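PDB 6WT8: STING-associated CdnE c-di-GMP synthase from Flavobacteriaceae, which synthesises the cyclic dinucleotide c-di-GMP, probably from GTP, and is thought to signal to an associated bacterial STING in CBASS defence. Local coordinates for residues 259-264 against 276-281; 283-288 against 303-308. All coordinates share one frame; numbering follows the deposited sequence.

Contact 1: 259-264 against 276-281; sequences FLKNIK and IRSFHI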
loop_
_atom_site.group_PDB
_atom_site.type_symbol
_atom_site.label_atom_id
_atom_site.label_comp_id
_atom_site.label_asym_id
_atom_site.label_seq_id
_atom_site.Cartn_x
_atom_site.Cartn_y
_atom_site.Cartn_z
ATOM N N PHE A 259 -11.667 -4.189 -4.112
ATOM C CA PHE A 259 -12.421 -5.031 -5.045
ATOM C C PHE A 259 -11.494 -5.738 -6.004
ATOM O O PHE A 259 -11.575 -6.954 -6.153
ATOM C CB PHE A 259 -13.414 -4.149 -5.809
ATOM C CG PHE A 259 -14.225 -4.864 -6.844
ATOM C CD1 PHE A 259 -15.132 -5.811 -6.488
ATOM C CD2 PHE A 259 -14.147 -4.490 -8.138
ATOM C CE1 PHE A 259 -15.912 -6.484 -7.466
ATOM C CE2 PHE A 259 -14.916 -5.137 -9.108
ATOM C CZ PHE A 259 -15.825 -6.109 -8.756
ATOM N N LEU A 260 -10.583 -4.998 -6.661
ATOM C CA LEU A 260 -9.724 -5.683 -7.648
ATOM C C LEU A 260 -8.812 -6.709 -6.972
ATOM O O LEU A 260 -8.522 -7.771 -7.538
ATOM C CB LEU A 260 -8.870 -4.669 -8.431
ATOM C CG LEU A 260 -9.437 -3.900 -9.601
ATOM C CD1 LEU A 260 -8.197 -3.327 -10.381
ATOM C CD2 LEU A 260 -10.284 -4.793 -10.519
ATOM N N LYS A 261 -8.314 -6.403 -5.759
ATOM C CA LYS A 261 -7.492 -7.376 -5.030
ATOM C C LYS A 261 -8.279 -8.646 -4.742
ATOM O O LYS A 261 -7.754 -9.758 -4.903
ATOM C CB LYS A 261 -6.973 -6.760 -3.730
ATOM C CG LYS A 261 -5.850 -5.757 -3.912
ATOM C CD LYS A 261 -5.379 -5.349 -2.515
ATOM C CE LYS A 261 -4.351 -4.305 -2.545
ATOM N NZ LYS A 261 -3.788 -4.277 -1.119
ATOM N N ASN A 262 -9.553 -8.513 -4.371
ATOM C CA ASN A 262 -10.370 -9.696 -4.114
ATOM C C ASN A 262 -10.605 -10.470 -5.400
ATOM O O ASN A 262 -10.595 -11.706 -5.386
ATOM C CB ASN A 262 -11.722 -9.272 -3.486
ATOM C CG ASN A 262 -11.639 -9.220 -1.939
ATOM O OD1 ASN A 262 -11.366 -10.247 -1.315
ATOM N ND2 ASN A 262 -11.822 -8.046 -1.330
ATOM N N ILE A 263 -10.936 -9.773 -6.495
ATOM C CA ILE A 263 -11.142 -10.478 -7.771
ATOM C C ILE A 263 -9.878 -11.237 -8.150
ATOM O O ILE A 263 -9.935 -12.395 -8.564
ATOM C CB ILE A 263 -11.524 -9.492 -8.888
ATOM C CG1 ILE A 263 -12.855 -8.807 -8.600
ATOM C CG2 ILE A 263 -11.551 -10.157 -10.279
ATOM C CD1 ILE A 263 -13.944 -9.665 -8.158
ATOM N N LYS A 264 -8.709 -10.594 -8.005
ATOM C CA LYS A 264 -7.478 -11.304 -8.368
ATOM C C LYS A 264 -7.272 -12.553 -7.498
ATOM O O LYS A 264 -6.854 -13.641 -7.982
ATOM C CB LYS A 264 -6.273 -10.354 -8.234
ATOM C CG LYS A 264 -5.042 -10.969 -8.931
ATOM C CD LYS A 264 -3.906 -9.911 -9.066
ATOM C CE LYS A 264 -3.268 -9.599 -7.709
ATOM N NZ LYS A 264 -2.199 -10.622 -7.324
ATOM N N ILE A 276 1.211 -9.173 -11.451
ATOM C CA ILE A 276 0.457 -8.022 -10.970
ATOM C C ILE A 276 0.267 -8.222 -9.483
ATOM O O ILE A 276 -0.334 -9.223 -9.064
ATOM C CB ILE A 276 -0.903 -7.908 -11.671
ATOM C CG1 ILE A 276 -0.713 -7.444 -13.134
ATOM C CG2 ILE A 276 -1.900 -6.937 -10.943
ATOM C CD1 ILE A 276 -0.234 -6.010 -13.334
ATOM N N ARG A 277 0.790 -7.295 -8.693
ATOM C CA ARG A 277 0.737 -7.345 -7.248
ATOM C C ARG A 277 -0.045 -6.146 -6.717
ATOM O O ARG A 277 -0.553 -5.323 -7.462
ATOM C CB ARG A 277 2.140 -7.345 -6.635
ATOM C CG ARG A 277 3.094 -8.405 -7.214
ATOM C CD ARG A 277 2.843 -9.780 -6.658
ATOM N NE ARG A 277 3.940 -10.649 -7.096
ATOM C CZ ARG A 277 4.954 -11.054 -6.335
ATOM N NH1 ARG A 277 5.015 -10.698 -5.051
ATOM N NH2 ARG A 277 5.898 -11.828 -6.863
ATOM N N SER A 278 -0.128 -6.070 -5.395
ATOM C CA SER A 278 -0.828 -4.950 -4.766
ATOM C C SER A 278 -0.342 -3.597 -5.289
ATOM O O SER A 278 -1.170 -2.727 -5.621
ATOM C CB SER A 278 -0.644 -5.067 -3.257
ATOM O OG SER A 278 -1.278 -3.999 -2.601
ATOM N N PHE A 279 0.980 -3.434 -5.419
ATOM C CA PHE A 279 1.594 -2.203 -5.924
ATOM C C PHE A 279 0.981 -1.804 -7.269
ATOM O O PHE A 279 0.687 -0.615 -7.504
ATOM C CB PHE A 279 3.118 -2.533 -5.992
ATOM C CG PHE A 279 3.997 -1.553 -6.702
ATOM C CD1 PHE A 279 4.729 -0.619 -5.926
ATOM C CD2 PHE A 279 4.153 -1.567 -8.062
ATOM C CE1 PHE A 279 5.583 0.305 -6.526
ATOM C CE2 PHE A 279 5.035 -0.687 -8.682
ATOM C CZ PHE A 279 5.734 0.265 -7.916
ATOM N N HIS A 280 0.801 -2.787 -8.160
ATOM C CA HIS A 280 0.289 -2.480 -9.492
ATOM C C HIS A 280 -1.182 -2.183 -9.444
ATOM O O HIS A 280 -1.653 -1.305 -10.188
ATOM C CB HIS A 280 0.538 -3.645 -10.457
ATOM C CG HIS A 280 1.955 -4.069 -10.479
ATOM N ND1 HIS A 280 2.432 -5.055 -9.638
ATOM C CD2 HIS A 280 3.031 -3.624 -11.198
ATOM C CE1 HIS A 280 3.732 -5.216 -9.863
ATOM N NE2 HIS A 280 4.108 -4.389 -10.830
ATOM N N ILE A 281 -1.950 -2.913 -8.619
ATOM C CA ILE A 281 -3.382 -2.624 -8.493
ATOM C C ILE A 281 -3.585 -1.226 -7.936
ATOM O O ILE A 281 -4.428 -0.454 -8.438
ATOM C CB ILE A 281 -4.059 -3.687 -7.595
ATOM C CG1 ILE A 281 -4.157 -4.962 -8.407
ATOM C CG2 ILE A 281 -5.487 -3.226 -7.224
ATOM C CD1 ILE A 281 -4.646 -6.174 -7.607
#
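Lys264 and Ile281 carry a mixed polar and apolar contact between helix 253-266 and the start of helix 278-287, in the helical part of this CD-NTase. The polar element is a hydrogen bond from Lys264 NZ to Ile276 O, 2.9 Å long, on the carbonyl of the loop that leads into the second helix. The ammonium comes in at a C=O...N angle of 154°, tilted 17° out of the carbonyl plane. Lys264 gets there by a bend late in its chain, where chi3 (71°) turns CE and chi4 turns NZ. CE meanwhile packs on Ile281 CD1 at 3.7 Å, so the lysine is gripped by its methylene as well as its tip. Ile281 lays its two methyls on helix 253-266, CG2 against Leu260 CB at 3.9 Å and CD1 also against Lys261 CG. Lys261, extended beyond CG, brings NZ to 2.9 Å from Ser278 OG, and the same nitrogen is hydrogen-bonded to Thr97 O. At the N-cap position, Arg277 N donates to His280 ND1. Glu342 OE1 of helix 336-360 is hydrogen-bonded to Ile276 N, while helix 253-266 packs through Phe259 and Ile263 on helices 46-56 and 336-360.

Contact 2: 283-288 against 303-308; sequences AICYNI and SILYQE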
loop_
_atom_site.group_PDB
_atom_site.type_symbol
_atom_site.label_atom_id
_atom_site.label_comp_id
_atom_site.label_asym_id
_atom_site.label_seq_id
_atom_site.Cartn_x
_atom_site.Cartn_y
_atom_site.Cartn_z
ATOM N N ALA A 283 -1.604 1.325 -8.272
ATOM C CA ALA A 283 -1.252 2.290 -9.322
ATOM C C ALA A 283 -2.320 2.373 -10.414
ATOM O O ALA A 283 -2.646 3.468 -10.889
ATOM C CB ALA A 283 0.110 1.903 -9.942
ATOM N N ILE A 284 -2.890 1.232 -10.811
ATOM C CA ILE A 284 -3.915 1.255 -11.863
ATOM C C ILE A 284 -5.117 2.050 -11.359
ATOM O O ILE A 284 -5.716 2.878 -12.084
ATOM C CB ILE A 284 -4.304 -0.182 -12.248
ATOM C CG1 ILE A 284 -3.120 -0.819 -12.994
ATOM C CG2 ILE A 284 -5.646 -0.193 -13.044
ATOM C CD1 ILE A 284 -3.256 -2.391 -13.146
ATOM N N CYS A 285 -5.538 1.774 -10.114
ATOM C CA CYS A 285 -6.729 2.483 -9.604
ATOM C C CYS A 285 -6.450 3.955 -9.370
ATOM O O CYS A 285 -7.303 4.806 -9.662
ATOM C CB CYS A 285 -7.243 1.817 -8.340
ATOM S SG CYS A 285 -7.895 0.147 -8.623
ATOM N N TYR A 286 -5.265 4.269 -8.856
ATOM C CA TYR A 286 -4.887 5.638 -8.548
ATOM C C TYR A 286 -4.813 6.467 -9.819
ATOM O O TYR A 286 -4.977 7.699 -9.782
ATOM C CB TYR A 286 -3.528 5.588 -7.813
ATOM C CG TYR A 286 -2.990 6.917 -7.358
ATOM C CD1 TYR A 286 -3.354 7.452 -6.165
ATOM C CD2 TYR A 286 -2.090 7.610 -8.150
ATOM C CE1 TYR A 286 -2.828 8.675 -5.759
ATOM C CE2 TYR A 286 -1.555 8.843 -7.752
ATOM C CZ TYR A 286 -1.958 9.363 -6.547
ATOM O OH TYR A 286 -1.453 10.571 -6.124
ATOM N N ASN A 287 -4.502 5.823 -10.954
ATOM C CA ASN A 287 -4.324 6.590 -12.170
ATOM C C ASN A 287 -5.672 6.983 -12.810
ATOM O O ASN A 287 -5.689 7.837 -13.710
ATOM C CB ASN A 287 -3.425 5.765 -13.103
ATOM C CG ASN A 287 -3.224 6.401 -14.458
ATOM O OD1 ASN A 287 -3.683 5.857 -15.464
ATOM N ND2 ASN A 287 -2.604 7.526 -14.473
ATOM N N ILE A 288 -6.794 6.393 -12.371
ATOM C CA ILE A 288 -8.087 6.732 -12.958
ATOM C C ILE A 288 -8.451 8.166 -12.570
ATOM O O ILE A 288 -8.278 8.584 -11.420
ATOM C CB ILE A 288 -9.163 5.712 -12.509
ATOM C CG1 ILE A 288 -8.807 4.313 -13.039
ATOM C CG2 ILE A 288 -10.561 6.077 -13.047
ATOM C CD1 ILE A 288 -9.693 3.159 -12.551
ATOM N N SER A 303 -18.014 -1.194 -13.884
ATOM C CA SER A 303 -17.864 -0.786 -15.277
ATOM C C SER A 303 -16.665 0.159 -15.484
ATOM O O SER A 303 -15.946 0.029 -16.472
ATOM C CB SER A 303 -19.139 -0.102 -15.707
ATOM O OG SER A 303 -19.049 0.361 -17.053
ATOM N N ILE A 304 -16.443 1.110 -14.571
ATOM C CA ILE A 304 -15.266 1.997 -14.687
ATOM C C ILE A 304 -13.982 1.183 -14.720
ATOM O O ILE A 304 -13.079 1.411 -15.532
ATOM C CB ILE A 304 -15.239 2.988 -13.512
ATOM C CG1 ILE A 304 -16.323 4.007 -13.664
ATOM C CG2 ILE A 304 -13.836 3.688 -13.350
ATOM C CD1 ILE A 304 -16.206 4.933 -14.846
ATOM N N LEU A 305 -13.873 0.231 -13.802
ATOM C CA LEU A 305 -12.689 -0.626 -13.749
ATOM C C LEU A 305 -12.543 -1.465 -15.015
ATOM O O LEU A 305 -11.427 -1.600 -15.552
ATOM C CB LEU A 305 -12.755 -1.501 -12.517
ATOM C CG LEU A 305 -12.510 -0.741 -11.206
ATOM C CD1 LEU A 305 -12.834 -1.692 -10.030
ATOM C CD2 LEU A 305 -11.016 -0.341 -11.114
ATOM N N TYR A 306 -13.647 -2.044 -15.507
ATOM C CA TYR A 306 -13.576 -2.805 -16.748
ATOM C C TYR A 306 -13.098 -1.935 -17.890
ATOM O O TYR A 306 -12.236 -2.359 -18.673
ATOM C CB TYR A 306 -14.929 -3.423 -17.075
ATOM C CG TYR A 306 -14.940 -4.141 -18.389
ATOM C CD1 TYR A 306 -14.378 -5.375 -18.531
ATOM C CD2 TYR A 306 -15.600 -3.609 -19.489
ATOM C CE1 TYR A 306 -14.361 -6.055 -19.718
ATOM C CE2 TYR A 306 -15.580 -4.289 -20.707
ATOM C CZ TYR A 306 -14.963 -5.519 -20.799
ATOM O OH TYR A 306 -14.963 -6.221 -21.974
ATOM N N GLN A 307 -13.632 -0.713 -17.994
ATOM C CA GLN A 307 -13.181 0.191 -19.040
ATOM C C GLN A 307 -11.687 0.499 -18.894
ATOM O O GLN A 307 -10.954 0.516 -19.874
ATOM C CB GLN A 307 -14.024 1.470 -19.026
ATOM C CG GLN A 307 -15.468 1.277 -19.377
ATOM C CD GLN A 307 -16.273 2.564 -19.019
ATOM O OE1 GLN A 307 -15.899 3.664 -19.423
ATOM N NE2 GLN A 307 -17.323 2.424 -18.212
ATOM N N GLU A 308 -11.215 0.735 -17.683
ATOM C CA GLU A 308 -9.809 1.054 -17.525
ATOM C C GLU A 308 -8.922 -0.121 -17.914
ATOM O O GLU A 308 -7.906 0.061 -18.617
ATOM C CB GLU A 308 -9.546 1.442 -16.078
ATOM C CG GLU A 308 -8.081 1.716 -15.780
ATOM C CD GLU A 308 -7.542 2.961 -16.502
ATOM O OE1 GLU A 308 -8.332 3.764 -17.021
ATOM O OE2 GLU A 308 -6.304 3.115 -16.506
HETATM O O HOH W 1 -4.720 3.249 -14.643
#
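Glu308 of helix 300-314 lies beside Ile288, at the C-terminal side of helix 278-287, the two side chains running past each other in opposite directions. From its base outward, Glu308 CB meets Ile288 CD1 at 3.9 Å. CG, anti to the backbone N (chi1 176°), lies 3.8 Å from Ile288 CG1 and also reaches Ile284 CG2. Carboxylate carbon CD is also next to Ile288 CG1, and OE1 is 4.0 Å from that same CG1. At the tip, OE2 is hydrogen-bonded to Tyr318 OH. The buried carboxylate thus has a polar partner at OE2, while its aliphatic stem packs against isoleucine carbons. Ile288 spreads its other contacts over the first turn of the facing segment: CG2 touches Ile304 CG2 at 4.1 Å, and CD1 touches Leu305 CD2 at 4.0 Å. That leucine methyl also meets Cys285 SG. An alanine in place of Ile288 would probably open a gap beside the Glu308 stem and leave the Leu305 and Ile304 methyls without their isoleucine partners. The axes of segments 283-287 and 303-308 approach to 10.9 Å, with 107° between their directions. Behind this junction, Cys285 packs on Leu253 and Ile257 of helix 253-266, and helix 336-360 supplies Ile343 to Ile284 and Leu350 to Leu305.

In the fold
Contacts 1 and 2 follow one another along the chain and share helix 278-287: its N-terminal turn meets helix 253-266, its C-terminal end meets helix 300-314. Their centres lie about 11 Å apart, and their side chains join in one apolar core. Phe259 CD2 comes to 3.6 Å from Leu305 CD1, so helices 253-266 and 300-314 also touch directly. Leu260 reaches residues of contact 2 on both of its helices, its CD1 3.9 Å from Cys285 SG and its CD2 4.0 Å from Leu305 CD1. Leu260, Phe259, Cys285 and Leu305 thus join the three helices in one apolar cluster, with helix 336-360 alongside. Both contacts belong to the helical framework, and neither segment pair holds a bound nucleotide or metal.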